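PDB 3WX5: cellulase from Uncultured bacterium, which probably hydrolyses internal beta-1,4-glucosidic bonds of cellulose as a glycoside hydrolase family 12 endoglucanase. Local coordinates for residues Met143-Leu146 with Asn151-Pro154; Ala160-Ala165 with Val205-Ile210; Trp169-Ala174 with Asn179-Arg184. All blocks are in the same frame, centred on the assembly; numbering follows the deposited sequence.

Contact 1: residues Met143-Leu146 with Asn151-Pro154; sequences MIWL and NVMP
Trp145 meets the chain from Val152 to Pro154 with the far end of its indole, where strand 140-149 of the beta-jelly roll of this family 12 enzyme faces the loop that leads on to strand 157-164. The face contact is a CH-pi interaction: Pro154 CG sits 3.8 Å from the centroid of the six-membered ring of Trp145, only 8° off the ring normal. Pro154 CD also lies 3.7 Å from Trp145 CH2, so two methylene groups of the pyrrolidine rest on the same benzo ring. Van der Waals contact continues along the loop backbone. Trp145 CH2 comes within 3.3 Å of Pro154 N and approaches Met153 C obliquely, which sets the indole tip against the Met153-Pro154 peptide bond. At the rim, Val152 adds an aliphatic touch, its CG2 4.0 Å from Trp145 CZ3, while Val152 O lies near the ring plane; that oxygen is hydrogen-bonded to Arg184 NH2 of the neighbouring strand. No hydrogen bond joins the two segments, which meet through CH-pi and van der Waals contact. With CG anti to its own carbonyl carbon (chi1 -70°), Trp145 carries the indole out from the strand to the loop. A serine in its place would probably leave Pro154 without the ring face it lies on and open a gap between strand and loop. Around the contact, Trp226, Ala121 and Asn119 also touch the indole, and Arg184 and Trp172 touch Pro154. The polar edge of the indole turns back to its own strand, where Trp145 NE1 makes a weak hydrogen bond of 3.5 Å to Met143 SD, nearly straight at 162°, and Met143 CB lies in the plane of the ring.

Contact 2: residues Ala160-Ala165 with Val205-Ile210; sequences ATVSLA and VARGYI
A Schellman motif closes helix 197-206, and from it Arg207 stretches across to Ala160 and Val162 on strand 157-164, at the surface of the jelly roll. Gly208 is the first residue to leave helical angles; its N bonds back to Val205 O at 3.0 Å, and its positive phi of 86° would jam a side chain against the preceding carbonyl. Arg207, extended from CG to NE, spans the gap and brings its guanidinium to the strand. Ala160 CB lies 3.5 Å from Arg207 NH1, approaching the flat group obliquely. Two residues along the strand, Val162 CB is 3.9 Å from Arg207 NH2, and Val162 CG2 lies at the guanidinium edge, in its plane. Val162 and Arg207 run past each other in opposite directions, and only the guanidinium end of Arg207 meets the valine. The polar link between the segments is a water, also in the guanidinium plane, that accepts from Arg207 NH2 at 2.6 Å and donates to Thr161 O at 3.3 Å. The stronger partner of the arginine is Asp203 of helix 197-206, whose OD2 forms a salt bridge with Arg207 NE. Near the root of the side chain, Arg207 CB rests over a face of the Tyr209 ring, which itself stacks with Phe173. Two alkyl side chains thus touch the end of a charged group that has Asp203 and a water among its polar partners, and the charge probably stays ionised and partly hydrated while its NH1 and NH2 ends pack against the two alkyl groups.

Contact 3: residues Trp169-Ala174 with Asn179-Arg184; sequences WEVWFA and NYIAYR
Glu170 and Arg184 lie side by side and point the same way, yet they form no salt bridge: the carboxylate and guanidinium planes stand 63° apart, and Glu170 OE1 touches the aliphatic Arg184 CD at 3.6 Å. A water accepts weakly from Arg184 NH1 and donates to Glu170 OE1. The same oxygen, through its anti lone pair, takes the indole N-H of Trp172, with NE1 at 3.0 Å, a 159° bond and OE1 exactly in the ring plane, which would hold the indole against turning about its CB-CG bond. Beyond Glu170, the guanidinium of Arg184, whose stronger polar partner is Val152, makes a cation-pi contact with Trp148. Trp172 and Ala182 pair on this same face, their CB atoms 4.1 Å apart, and Ala182 O lies at the edge of the indole. Next along, Ala174 CB meets Tyr180 CB at 4.0 Å, and the hydroxyl of Tyr180 reaches Gly155 N. The strands form an antiparallel beta hairpin, 167-175 with 179-185, whose hydrogen-bonded pairs Glu170-Arg184, Trp172-Ala182 and Ala174-Tyr180 each close two backbone N-H...O hydrogen bonds, such as Trp172 N to Ala182 O at 2.8 Å. The other face carries the non-hydrogen-bonded pairs. There Val171 lies alongside Tyr183, CG2 3.8 Å from CE2, with the phenol oxygen continuing to Asp203 of helix 197-206. Val171 also lies beside Ile181, CG1 against CG2. Phe173 has CG anti to the backbone N (chi1 175°), which swings its ring over toward the partner strand: Phe173 CD1 comes to 3.3 Å from Tyr180 O, while Asn179 CB and Ile181 CG1 meet the ring at its edge.

In the fold
All three contacts reach one sheet of the jelly roll. Contact 3 pairs two adjacent strands of it, 167-175 and 179-185. Contact 1 lies beside it, centres about 8 Å apart, where strand 140-149 runs parallel to 179-185 and Trp145 N probably bonds to Tyr183 O. Contact 2 lies on the other flank, also about 8 Å from contact 3, through strand 157-164 and its bonds to 167-175; contacts 1 and 2 are about 16 Å apart and do not touch. Along the chain contact 1 comes first, and both strands of contact 3 fall between the two segments of contact 2. The hairpin thus connects a loop packed on one sheet face with helix 197-206 on the other.

Contact 1: residues Met143-Leu146 with Asn151-Pro154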
ATOM      1  N   MET A 143      -5.004   5.060   1.525  1.00  9.55           N
ATOM      2  CA  MET A 143      -5.149   3.755   0.900  1.00  9.65           C
ATOM      3  C   MET A 143      -5.997   3.859  -0.373  1.00 11.29           C
ATOM      4  O   MET A 143      -6.937   4.654  -0.443  1.00 10.71           O
ATOM      5  CB  MET A 143      -5.824   2.757   1.852  1.00 10.88           C
ATOM      6  CG  MET A 143      -5.162   2.595   3.219  1.00 10.72           C
ATOM      7  SD  MET A 143      -5.520   0.937   3.916  1.00 12.05           S
ATOM      8  CE  MET A 143      -4.410  -0.150   2.973  1.00  9.78           C
ATOM      9  N   ILE A 144      -5.766   2.922  -1.289  1.00  9.71           N
ATOM     10  CA  ILE A 144      -6.572   2.828  -2.505  1.00 10.07           C
ATOM     11  C   ILE A 144      -6.891   1.367  -2.697  1.00  9.66           C
ATOM     12  O   ILE A 144      -5.992   0.582  -3.009  1.00 11.71           O
ATOM     13  CB  ILE A 144      -5.818   3.326  -3.733  1.00  9.28           C
ATOM     14  CG1 ILE A 144      -5.418   4.795  -3.530  1.00  8.73           C
ATOM     15  CG2 ILE A 144      -6.734   3.214  -4.973  1.00 11.96           C
ATOM     16  CD1 ILE A 144      -4.442   5.345  -4.577  1.00  9.06           C
ATOM     17  N   TRP A 145      -8.144   0.998  -2.424  1.00  7.79           N
ATOM     18  CA  TRP A 145      -8.550  -0.409  -2.411  1.00 10.52           C
ATOM     19  C   TRP A 145      -9.075  -0.766  -3.804  1.00 11.27           C
ATOM     20  O   TRP A 145     -10.019  -0.148  -4.290  1.00 11.40           O
ATOM     21  CB  TRP A 145      -9.684  -0.641  -1.397  1.00 10.01           C
ATOM     22  CG  TRP A 145      -9.307  -0.532   0.086  1.00  9.05           C
ATOM     23  CD1 TRP A 145      -8.321   0.254   0.647  1.00 12.51           C
ATOM     24  CD2 TRP A 145      -9.935  -1.230   1.173  1.00  9.24           C
ATOM     25  NE1 TRP A 145      -8.285   0.047   2.022  1.00 11.65           N
ATOM     26  CE2 TRP A 145      -9.296  -0.818   2.369  1.00 12.26           C
ATOM     27  CE3 TRP A 145     -11.017  -2.128   1.256  1.00 13.96           C
ATOM     28  CZ2 TRP A 145      -9.638  -1.344   3.621  1.00  8.24           C
ATOM     29  CZ3 TRP A 145     -11.399  -2.620   2.520  1.00  9.98           C
ATOM     30  CH2 TRP A 145     -10.721  -2.208   3.683  1.00  9.61           C
ATOM     31  N   LEU A 146      -8.472  -1.777  -4.424  1.00 11.61           N
ATOM     32  CA  LEU A 146      -8.796  -2.161  -5.800  1.00 11.09           C
ATOM     33  C   LEU A 146      -9.636  -3.429  -5.876  1.00 12.09           C
ATOM     34  O   LEU A 146     -10.397  -3.630  -6.832  1.00 12.18           O
ATOM     35  CB  LEU A 146      -7.508  -2.372  -6.608  1.00 13.22           C
ATOM     36  CG  LEU A 146      -6.608  -1.132  -6.651  1.00 12.81           C
ATOM     37  CD1 LEU A 146      -5.299  -1.495  -7.315  1.00 15.16           C
ATOM     38  CD2 LEU A 146      -7.309   0.044  -7.395  1.00 12.71           C
ATOM     39  N   ASN A 151     -16.387  -8.912   2.593  1.00 12.85           N
ATOM     40  CA  ASN A 151     -17.046  -7.754   3.220  1.00 13.69           C
ATOM     41  C   ASN A 151     -16.176  -7.029   4.228  1.00 12.86           C
ATOM     42  O   ASN A 151     -16.694  -6.430   5.164  1.00 13.30           O
ATOM     43  CB  ASN A 151     -18.404  -8.124   3.886  1.00 16.07           C
ATOM     44  CG  ASN A 151     -19.354  -6.914   3.993  1.00 17.23           C
ATOM     45  OD1 ASN A 151     -19.487  -6.147   3.042  1.00 18.01           O
ATOM     46  ND2 ASN A 151     -20.050  -6.782   5.117  1.00 16.84           N
ATOM     47  N   VAL A 152     -14.857  -7.058   4.030  1.00 10.05           N
ATOM     48  CA  VAL A 152     -13.946  -6.266   4.842  1.00 11.42           C
ATOM     49  C   VAL A 152     -14.214  -4.779   4.576  1.00 12.75           C
ATOM     50  O   VAL A 152     -14.677  -4.439   3.495  1.00 14.11           O
ATOM     51  CB  VAL A 152     -12.474  -6.643   4.526  1.00 10.14           C
ATOM     52  CG1 VAL A 152     -12.180  -8.068   5.012  1.00 11.39           C
ATOM     53  CG2 VAL A 152     -12.189  -6.513   3.018  1.00 13.75           C
ATOM     54  N   MET A 153     -14.013  -3.917   5.578  1.00 13.10           N
ATOM     55  CA  MET A 153     -14.425  -2.497   5.497  1.00 12.23           C
ATOM     56  C   MET A 153     -13.182  -1.646   5.804  1.00 11.13           C
ATOM     57  O   MET A 153     -12.376  -2.031   6.632  1.00 10.16           O
ATOM     58  CB  MET A 153     -15.489  -2.181   6.564  1.00 14.54           C
ATOM     59  CG  MET A 153     -16.906  -2.641   6.207  1.00 19.34           C
ATOM     60  SD  MET A 153     -17.475  -1.931   4.636  1.00 24.47           S
ATOM     61  CE  MET A 153     -18.464  -3.284   3.967  1.00 23.79           C
ATOM     62  N   PRO A 154     -13.053  -0.476   5.156  1.00 11.54           N
ATOM     63  CA  PRO A 154     -12.076   0.530   5.584  1.00 12.86           C
ATOM     64  C   PRO A 154     -12.343   0.999   7.011  1.00 12.00           C
ATOM     65  O   PRO A 154     -13.482   0.878   7.517  1.00 14.36           O
ATOM     66  CB  PRO A 154     -12.338   1.678   4.605  1.00 12.76           C
ATOM     67  CG  PRO A 154     -12.785   0.986   3.368  1.00 12.05           C
ATOM     68  CD  PRO A 154     -13.724  -0.061   3.916  1.00 13.21           C
TER

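Contact 2: residues Ala160-Ala165 with Val205-Ile210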
ATOM      1  N   ALA A 160     -17.895  10.294   1.391  1.00 13.89           N
ATOM      2  CA  ALA A 160     -18.141  10.818   0.031  1.00 15.97           C
ATOM      3  C   ALA A 160     -17.991   9.733  -1.025  1.00 17.18           C
ATOM      4  O   ALA A 160     -17.577   8.620  -0.735  1.00 15.22           O
ATOM      5  CB  ALA A 160     -17.196  11.986  -0.295  1.00 15.29           C
ATOM      6  N   THR A 161     -18.371  10.084  -2.250  1.00 17.84           N
ATOM      7  CA  THR A 161     -18.096   9.293  -3.441  1.00 17.98           C
ATOM      8  C   THR A 161     -17.496  10.279  -4.451  1.00 18.86           C
ATOM      9  O   THR A 161     -17.859  11.469  -4.471  1.00 17.70           O
ATOM     10  CB  THR A 161     -19.412   8.719  -3.997  1.00 21.24           C
ATOM     11  OG1 THR A 161     -20.090   8.001  -2.957  1.00 22.82           O
ATOM     12  CG2 THR A 161     -19.147   7.771  -5.175  1.00 22.36           C
ATOM     13  N   VAL A 162     -16.468   9.846  -5.172  1.00 15.39           N
ATOM     14  CA  VAL A 162     -15.681  10.799  -5.962  1.00 14.16           C
ATOM     15  C   VAL A 162     -15.188  10.159  -7.277  1.00 13.81           C
ATOM     16  O   VAL A 162     -14.877   8.972  -7.297  1.00 11.93           O
ATOM     17  CB  VAL A 162     -14.499  11.354  -5.095  1.00 13.24           C
ATOM     18  CG1 VAL A 162     -13.520  10.218  -4.726  1.00 15.86           C
ATOM     19  CG2 VAL A 162     -13.794  12.505  -5.774  1.00 16.76           C
ATOM     20  N   SER A 163     -15.191  10.930  -8.375  1.00 12.61           N
ATOM     21  CA  SER A 163     -14.535  10.514  -9.638  1.00 11.92           C
ATOM     22  C   SER A 163     -13.086  10.992  -9.616  1.00 12.52           C
ATOM     23  O   SER A 163     -12.835  12.206  -9.510  1.00 10.58           O
ATOM     24  CB  SER A 163     -15.230  11.118 -10.853  1.00 14.26           C
ATOM     25  OG  SER A 163     -14.584  10.670 -12.054  1.00 22.82           O
ATOM     26  N   LEU A 164     -12.156  10.041  -9.653  1.00 11.35           N
ATOM     27  CA  LEU A 164     -10.707  10.353  -9.653  1.00 10.42           C
ATOM     28  C   LEU A 164      -9.983   9.347 -10.511  1.00 12.17           C
ATOM     29  O   LEU A 164     -10.328   8.169 -10.510  1.00 11.44           O
ATOM     30  CB  LEU A 164     -10.139  10.270  -8.231  1.00 10.90           C
ATOM     31  CG  LEU A 164     -10.604  11.304  -7.192  1.00 12.32           C
ATOM     32  CD1 LEU A 164     -10.098  10.880  -5.779  1.00 10.22           C
ATOM     33  CD2 LEU A 164     -10.108  12.723  -7.587  1.00 13.16           C
ATOM     34  N   ALA A 165      -9.029   9.832 -11.297  1.00 12.27           N
ATOM     35  CA  ALA A 165      -8.025   8.971 -11.947  1.00 12.41           C
ATOM     36  C   ALA A 165      -8.669   7.995 -12.921  1.00 13.65           C
ATOM     37  O   ALA A 165      -8.129   6.915 -13.164  1.00 13.53           O
ATOM     38  CB  ALA A 165      -7.193   8.193 -10.887  1.00 10.32           C
ATOM     39  N   VAL A 205      -6.008  16.358   0.166  1.00 12.56           N
ATOM     40  CA  VAL A 205      -5.626  17.708   0.539  1.00 12.13           C
ATOM     41  C   VAL A 205      -6.845  18.632   0.513  1.00 13.68           C
ATOM     42  O   VAL A 205      -7.042  19.471   1.422  1.00 12.29           O
ATOM     43  CB  VAL A 205      -4.532  18.269  -0.399  1.00 13.98           C
ATOM     44  CG1 VAL A 205      -4.411  19.799  -0.233  1.00 15.66           C
ATOM     45  CG2 VAL A 205      -3.169  17.558  -0.105  1.00  8.30           C
ATOM     46  N   ALA A 206      -7.608  18.555  -0.570  1.00 12.56           N
ATOM     47  CA  ALA A 206      -8.802  19.421  -0.682  1.00 13.59           C
ATOM     48  C   ALA A 206      -9.771  19.195   0.462  1.00 15.09           C
ATOM     49  O   ALA A 206     -10.398  20.153   0.927  1.00 12.34           O
ATOM     50  CB  ALA A 206      -9.507  19.240  -2.026  1.00 11.42           C
ATOM     51  N   ARG A 207      -9.869  17.952   0.943  1.00 12.58           N
ATOM     52  CA  ARG A 207     -10.775  17.632   2.057  1.00 15.19           C
ATOM     53  C   ARG A 207     -10.266  18.062   3.422  1.00 15.83           C
ATOM     54  O   ARG A 207     -10.993  17.975   4.412  1.00 14.03           O
ATOM     55  CB  ARG A 207     -11.138  16.133   2.082  1.00 14.05           C
ATOM     56  CG  ARG A 207     -11.881  15.687   0.833  1.00 16.04           C
ATOM     57  CD  ARG A 207     -12.197  14.208   0.818  1.00 13.98           C
ATOM     58  NE  ARG A 207     -12.745  13.835  -0.474  1.00 12.60           N
ATOM     59  CZ  ARG A 207     -14.009  14.048  -0.833  1.00 17.89           C
ATOM     60  NH1 ARG A 207     -14.860  14.606   0.017  1.00 16.20           N
ATOM     61  NH2 ARG A 207     -14.388  13.818  -2.079  1.00 18.38           N
ATOM     62  N   GLY A 208      -9.003  18.479   3.484  1.00 12.79           N
ATOM     63  CA  GLY A 208      -8.395  18.858   4.736  1.00 13.75           C
ATOM     64  C   GLY A 208      -7.793  17.686   5.489  1.00 14.07           C
ATOM     65  O   GLY A 208      -7.438  17.825   6.654  1.00 15.05           O
ATOM     66  N   TYR A 209      -7.657  16.535   4.826  1.00 10.65           N
ATOM     67  CA  TYR A 209      -7.152  15.327   5.496  1.00  9.24           C
ATOM     68  C   TYR A 209      -5.635  15.214   5.424  1.00 10.26           C
ATOM     69  O   TYR A 209      -5.027  14.477   6.206  1.00 11.49           O
ATOM     70  CB  TYR A 209      -7.769  14.061   4.881  1.00  8.50           C
ATOM     71  CG  TYR A 209      -9.297  14.005   4.969  1.00  9.84           C
ATOM     72  CD1 TYR A 209      -9.970  14.575   6.034  1.00 11.15           C
ATOM     73  CD2 TYR A 209     -10.021  13.206   4.095  1.00 10.84           C
ATOM     74  CE1 TYR A 209     -11.383  14.497   6.127  1.00 12.67           C
ATOM     75  CE2 TYR A 209     -11.433  13.107   4.185  1.00 11.96           C
ATOM     76  CZ  TYR A 209     -12.086  13.765   5.185  1.00 12.19           C
ATOM     77  OH  TYR A 209     -13.458  13.630   5.306  1.00 16.48           O
ATOM     78  N   ILE A 210      -5.045  15.801   4.390  1.00 10.63           N
ATOM     79  CA  ILE A 210      -3.589  15.803   4.279  1.00 11.36           C
ATOM     80  C   ILE A 210      -3.150  17.255   4.167  1.00 14.35           C
ATOM     81  O   ILE A 210      -3.710  18.024   3.387  1.00 14.74           O
ATOM     82  CB  ILE A 210      -3.118  15.001   3.043  1.00 12.54           C
ATOM     83  CG1 ILE A 210      -3.366  13.491   3.261  1.00 10.14           C
ATOM     84  CG2 ILE A 210      -1.620  15.232   2.797  1.00 12.93           C
ATOM     85  CD1 ILE A 210      -2.948  12.653   2.140  1.00 10.19           C
TER
HETATM   86  O   HOH W   1     -16.577  14.291  -3.464  1.00 27.05           O

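Contact 3: residues Trp169-Ala174 with Asn179-Arg184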
ATOM      1  N   TRP A 169     -14.844   6.168  -6.728  1.00  9.93           N
ATOM      2  CA  TRP A 169     -14.369   5.684  -5.418  1.00  8.75           C
ATOM      3  C   TRP A 169     -15.260   6.161  -4.276  1.00  8.95           C
ATOM      4  O   TRP A 169     -15.662   7.311  -4.227  1.00 12.94           O
ATOM      5  CB  TRP A 169     -12.925   6.170  -5.150  1.00  8.69           C
ATOM      6  CG  TRP A 169     -12.011   6.029  -6.378  1.00  9.08           C
ATOM      7  CD1 TRP A 169     -11.931   6.896  -7.447  1.00  8.53           C
ATOM      8  CD2 TRP A 169     -11.106   4.946  -6.675  1.00  7.78           C
ATOM      9  NE1 TRP A 169     -11.094   6.369  -8.418  1.00  7.95           N
ATOM     10  CE2 TRP A 169     -10.563   5.189  -7.963  1.00 10.17           C
ATOM     11  CE3 TRP A 169     -10.691   3.800  -5.976  1.00  7.86           C
ATOM     12  CZ2 TRP A 169      -9.582   4.365  -8.532  1.00 12.64           C
ATOM     13  CZ3 TRP A 169      -9.775   2.944  -6.581  1.00  9.34           C
ATOM     14  CH2 TRP A 169      -9.237   3.233  -7.859  1.00 10.42           C
ATOM     15  N   GLU A 170     -15.465   5.280  -3.303  1.00  9.88           N
ATOM     16  CA  GLU A 170     -15.910   5.658  -1.957  1.00 11.36           C
ATOM     17  C   GLU A 170     -14.785   6.294  -1.184  1.00 12.28           C
ATOM     18  O   GLU A 170     -13.675   5.768  -1.196  1.00 13.07           O
ATOM     19  CB  GLU A 170     -16.334   4.396  -1.195  1.00 11.09           C
ATOM     20  CG  GLU A 170     -17.395   3.555  -1.936  1.00 10.17           C
ATOM     21  CD  GLU A 170     -17.708   2.264  -1.221  1.00 15.82           C
ATOM     22  OE1 GLU A 170     -17.213   2.080  -0.099  1.00 13.35           O
ATOM     23  OE2 GLU A 170     -18.410   1.402  -1.794  1.00 16.15           O
ATOM     24  N   VAL A 171     -15.069   7.384  -0.460  1.00 11.31           N
ATOM     25  CA  VAL A 171     -14.047   8.004   0.377  1.00 12.45           C
ATOM     26  C   VAL A 171     -14.361   7.711   1.844  1.00 12.82           C
ATOM     27  O   VAL A 171     -15.498   7.929   2.289  1.00 11.92           O
ATOM     28  CB  VAL A 171     -13.974   9.538   0.148  1.00 12.47           C
ATOM     29  CG1 VAL A 171     -12.796  10.127   0.868  1.00 12.91           C
ATOM     30  CG2 VAL A 171     -13.873   9.863  -1.369  1.00 11.46           C
ATOM     31  N   TRP A 172     -13.403   7.093   2.540  1.00 11.14           N
ATOM     32  CA  TRP A 172     -13.532   6.761   3.979  1.00  9.48           C
ATOM     33  C   TRP A 172     -12.499   7.522   4.763  1.00 11.45           C
ATOM     34  O   TRP A 172     -11.377   7.702   4.272  1.00  9.65           O
ATOM     35  CB  TRP A 172     -13.277   5.269   4.195  1.00  9.20           C
ATOM     36  CG  TRP A 172     -14.329   4.409   3.572  1.00  9.49           C
ATOM     37  CD1 TRP A 172     -14.535   4.172   2.232  1.00 10.11           C
ATOM     38  CD2 TRP A 172     -15.356   3.721   4.269  1.00 14.39           C
ATOM     39  NE1 TRP A 172     -15.649   3.360   2.060  1.00 13.70           N
ATOM     40  CE2 TRP A 172     -16.153   3.057   3.305  1.00 13.16           C
ATOM     41  CE3 TRP A 172     -15.630   3.526   5.638  1.00 17.13           C
ATOM     42  CZ2 TRP A 172     -17.237   2.242   3.667  1.00 18.14           C
ATOM     43  CZ3 TRP A 172     -16.722   2.755   5.993  1.00 19.90           C
ATOM     44  CH2 TRP A 172     -17.507   2.106   5.013  1.00 18.36           C
ATOM     45  N   PHE A 173     -12.858   7.983   5.966  1.00  9.22           N
ATOM     46  CA  PHE A 173     -11.940   8.805   6.756  1.00  9.82           C
ATOM     47  C   PHE A 173     -11.963   8.348   8.214  1.00 12.11           C
ATOM     48  O   PHE A 173     -13.042   8.172   8.781  1.00 11.19           O
ATOM     49  CB  PHE A 173     -12.346  10.292   6.698  1.00  9.73           C
ATOM     50  CG  PHE A 173     -11.507  11.182   7.587  1.00 10.52           C
ATOM     51  CD1 PHE A 173     -10.142  11.283   7.380  1.00 13.40           C
ATOM     52  CD2 PHE A 173     -12.059  11.789   8.706  1.00 15.56           C
ATOM     53  CE1 PHE A 173      -9.346  12.050   8.215  1.00 15.59           C
ATOM     54  CE2 PHE A 173     -11.275  12.562   9.545  1.00 16.79           C
ATOM     55  CZ  PHE A 173      -9.907  12.667   9.308  1.00 15.44           C
ATOM     56  N   ALA A 174     -10.790   8.157   8.824  1.00  9.45           N
ATOM     57  CA  ALA A 174     -10.736   8.046  10.281  1.00 10.95           C
ATOM     58  C   ALA A 174      -9.743   9.035  10.847  1.00 13.28           C
ATOM     59  O   ALA A 174      -8.604   9.108  10.392  1.00 12.93           O
ATOM     60  CB  ALA A 174     -10.335   6.617  10.713  1.00 10.82           C
ATOM     61  N   ASN A 179      -4.110  10.694  10.178  1.00 12.41           N
ATOM     62  CA  ASN A 179      -5.364  10.727   9.440  1.00 12.30           C
ATOM     63  C   ASN A 179      -5.357   9.563   8.466  1.00 12.81           C
ATOM     64  O   ASN A 179      -4.420   9.401   7.686  1.00 12.83           O
ATOM     65  CB  ASN A 179      -5.496  12.030   8.631  1.00 12.32           C
ATOM     66  CG  ASN A 179      -5.818  13.255   9.485  1.00 13.43           C
ATOM     67  OD1 ASN A 179      -5.723  14.401   8.997  1.00 15.36           O
ATOM     68  ND2 ASN A 179      -6.279  13.036  10.720  1.00  8.36           N
ATOM     69  N   TYR A 180      -6.440   8.785   8.470  1.00 12.27           N
ATOM     70  CA  TYR A 180      -6.567   7.630   7.582  1.00 11.75           C
ATOM     71  C   TYR A 180      -7.591   7.958   6.518  1.00 12.72           C
ATOM     72  O   TYR A 180      -8.729   8.319   6.840  1.00 11.07           O
ATOM     73  CB  TYR A 180      -7.057   6.435   8.385  1.00 11.69           C
ATOM     74  CG  TYR A 180      -7.508   5.227   7.579  1.00 13.16           C
ATOM     75  CD1 TYR A 180      -6.634   4.174   7.333  1.00 13.20           C
ATOM     76  CD2 TYR A 180      -8.853   5.053   7.256  1.00 10.86           C
ATOM     77  CE1 TYR A 180      -7.049   3.006   6.654  1.00 11.80           C
ATOM     78  CE2 TYR A 180      -9.302   3.873   6.567  1.00  9.20           C
ATOM     79  CZ  TYR A 180      -8.394   2.855   6.302  1.00 13.74           C
ATOM     80  OH  TYR A 180      -8.829   1.666   5.745  1.00 14.17           O
ATOM     81  N   ILE A 181      -7.181   7.908   5.259  1.00 12.20           N
ATOM     82  CA  ILE A 181      -8.114   8.122   4.157  1.00 12.30           C
ATOM     83  C   ILE A 181      -8.078   6.912   3.238  1.00 12.28           C
ATOM     84  O   ILE A 181      -7.009   6.482   2.819  1.00 12.17           O
ATOM     85  CB  ILE A 181      -7.765   9.369   3.290  1.00 11.40           C
ATOM     86  CG1 ILE A 181      -7.337  10.569   4.165  1.00 10.83           C
ATOM     87  CG2 ILE A 181      -9.000   9.757   2.470  1.00 10.97           C
ATOM     88  CD1 ILE A 181      -5.809  10.742   4.284  1.00 10.42           C
ATOM     89  N   ALA A 182      -9.235   6.304   2.985  1.00 10.86           N
ATOM     90  CA  ALA A 182      -9.243   5.145   2.081  1.00 12.48           C
ATOM     91  C   ALA A 182     -10.161   5.424   0.898  1.00 11.60           C
ATOM     92  O   ALA A 182     -11.311   5.865   1.077  1.00 12.14           O
ATOM     93  CB  ALA A 182      -9.700   3.910   2.817  1.00 12.98           C
ATOM     94  N   TYR A 183      -9.681   5.109  -0.298  1.00 11.23           N
ATOM     95  CA  TYR A 183     -10.526   5.204  -1.490  1.00 11.25           C
ATOM     96  C   TYR A 183     -10.825   3.792  -1.931  1.00 10.50           C
ATOM     97  O   TYR A 183      -9.928   3.088  -2.360  1.00 12.20           O
ATOM     98  CB  TYR A 183      -9.804   5.956  -2.621  1.00 10.57           C
ATOM     99  CG  TYR A 183      -9.533   7.408  -2.253  1.00 10.34           C
ATOM    100  CD1 TYR A 183      -8.405   7.753  -1.502  1.00  9.60           C
ATOM    101  CD2 TYR A 183     -10.447   8.417  -2.584  1.00 10.84           C
ATOM    102  CE1 TYR A 183      -8.173   9.088  -1.114  1.00 10.06           C
ATOM    103  CE2 TYR A 183     -10.213   9.761  -2.220  1.00 12.78           C
ATOM    104  CZ  TYR A 183      -9.073  10.081  -1.490  1.00 15.51           C
ATOM    105  OH  TYR A 183      -8.878  11.365  -1.013  1.00 12.12           O
ATOM    106  N   ARG A 184     -12.090   3.391  -1.858  1.00  9.86           N
ATOM    107  CA  ARG A 184     -12.448   2.037  -2.244  1.00 10.81           C
ATOM    108  C   ARG A 184     -13.114   2.105  -3.610  1.00 11.68           C
ATOM    109  O   ARG A 184     -14.187   2.702  -3.740  1.00 11.69           O
ATOM    110  CB  ARG A 184     -13.426   1.434  -1.217  1.00 12.06           C
ATOM    111  CG  ARG A 184     -13.723  -0.042  -1.479  1.00 13.23           C
ATOM    112  CD  ARG A 184     -14.838  -0.595  -0.562  1.00 15.98           C
ATOM    113  NE  ARG A 184     -14.654  -2.035  -0.441  1.00 23.78           N
ATOM    114  CZ  ARG A 184     -14.949  -2.745   0.648  1.00 23.87           C
ATOM    115  NH1 ARG A 184     -15.566  -2.161   1.678  1.00 14.33           N
ATOM    116  NH2 ARG A 184     -14.623  -4.037   0.701  1.00 14.66           N
TER
HETATM  117  O   HOH W   2     -17.617  -0.330   1.082  1.00 17.74           O